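PDB 2D5M: flavoredoxin from Desulfovibrio vulgaris str. 'Miyazaki F', which binds flavin mononucleotide and probably carries electrons as a flavoprotein of the flavin reductase-like family. Local coordinates for the interface of chains A and B. Coordinates in Å, arbitrary orientation; residue numbers count along the deposited sequence, not the author numbering. Chains: chain A/B, flavoredoxin.

The interface of chains A and B. Residues chain A 110, 115-116, 142-143; chain B 2-4.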
# COMPACT_ATOMS: atom_id res chain seq x y z
N TYR A 110 -8.27 -17.98 6.65
CA TYR A 110 -8.23 -16.57 7.03
C TYR A 110 -8.55 -16.45 8.52
O TYR A 110 -8.93 -17.41 9.18
CB TYR A 110 -9.12 -15.71 6.18
CG TYR A 110 -10.61 -15.99 6.23
CD1 TYR A 110 -11.42 -15.39 7.15
CD2 TYR A 110 -11.21 -16.86 5.34
CE1 TYR A 110 -12.80 -15.63 7.19
CE2 TYR A 110 -12.57 -17.08 5.36
CZ TYR A 110 -13.34 -16.49 6.30
OH TYR A 110 -14.72 -16.70 6.31
N PRO A 115 -12.22 -8.16 10.60
CA PRO A 115 -13.41 -7.65 9.94
C PRO A 115 -13.46 -7.92 8.45
O PRO A 115 -14.54 -7.86 7.81
CB PRO A 115 -13.33 -6.16 10.21
CG PRO A 115 -11.84 -5.85 10.38
CD PRO A 115 -11.41 -7.06 11.15
N MET A 116 -12.33 -8.16 7.84
CA MET A 116 -12.23 -8.27 6.39
C MET A 116 -11.17 -9.33 6.04
O MET A 116 -10.09 -9.36 6.61
CB MET A 116 -11.83 -6.94 5.81
CG MET A 116 -11.65 -6.86 4.32
SD MET A 116 -11.59 -5.08 3.96
CE MET A 116 -11.42 -5.22 2.22
N LYS A 142 -14.44 -10.82 1.70
CA LYS A 142 -15.45 -11.06 2.70
C LYS A 142 -15.35 -10.01 3.79
O LYS A 142 -14.26 -9.75 4.30
CB LYS A 142 -15.30 -12.46 3.34
CG LYS A 142 -15.77 -13.60 2.43
CD LYS A 142 -15.85 -14.88 3.26
CE LYS A 142 -15.03 -15.99 2.69
NZ LYS A 142 -15.41 -16.32 1.29
N VAL A 143 -16.48 -9.44 4.15
CA VAL A 143 -16.50 -8.36 5.16
C VAL A 143 -17.61 -8.64 6.13
O VAL A 143 -18.72 -9.00 5.76
CB VAL A 143 -16.66 -7.01 4.46
CG1 VAL A 143 -16.73 -5.89 5.51
CG2 VAL A 143 -15.53 -6.73 3.48
N LYS B 2 -19.71 -12.93 8.02
CA LYS B 2 -19.19 -12.23 6.84
C LYS B 2 -20.11 -12.32 5.63
O LYS B 2 -20.84 -13.31 5.47
CB LYS B 2 -17.84 -12.85 6.46
CG LYS B 2 -16.84 -12.55 7.54
CD LYS B 2 -15.45 -12.34 7.16
CE LYS B 2 -14.52 -11.69 8.14
NZ LYS B 2 -14.75 -12.08 9.56
N LYS B 3 -20.09 -11.32 4.80
CA LYS B 3 -20.74 -11.29 3.50
C LYS B 3 -19.67 -11.29 2.42
O LYS B 3 -18.66 -10.59 2.53
CB LYS B 3 -21.65 -10.07 3.38
CG LYS B 3 -22.40 -9.94 2.05
CD LYS B 3 -23.40 -8.79 2.11
CE LYS B 3 -24.42 -8.85 1.01
NZ LYS B 3 -24.48 -10.16 0.26
N SER B 4 -19.88 -12.04 1.34
CA SER B 4 -19.02 -12.03 0.18
C SER B 4 -19.36 -10.85 -0.74
O SER B 4 -20.52 -10.66 -1.12
CB SER B 4 -19.17 -13.34 -0.58
OG SER B 4 -18.72 -13.21 -1.90
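The N-terminal strand 2-4 of chain B lies antiparallel against the end of strand 133-144 of chain A, with strand 109-111 and the loop at A:Pro115, just ahead of strand 116-126, flanking the side chain of B:Lys2. Pairing rests on A:Val143 and B:Lys3, whose backbones exchange two hydrogen bonds. A:Val143 N gives its hydrogen to B:Lys3 O at 2.9 Å, and B:Lys3 N returns one to A:Val143 O at 2.9 Å. The second is nearly straight at the hydrogen (174°). A:Lys142 and B:Ser4 form the neighbouring bridge.

Of the side chains, B:Lys2 lays its aliphatic stem alongside A:Lys142 and towards A:Pro115. Its CG is anti to the carbonyl carbon (chi1 -66°), and the chain extends over A:Lys142, where CD meets CB of A:Lys142 at 3.8 Å. Farther along, B:Lys2 CE comes 3.8 Å from the carbonyl O of A:Pro115. The CE1 rim of the A:Tyr110 ring borders the same stem more loosely, B:Lys2 CD lying to one side of the ring plane and beyond the rim, 4.2 Å from CE1. B:Lys3 points away from this group, and its side chain is poorly ordered. Because the interface is two-fold symmetric, the exchange recurs with the chains swapped; each N-terminal strand thereby extends a sheet of its partner, which would help hold the two copies together if this pair is the biological dimer.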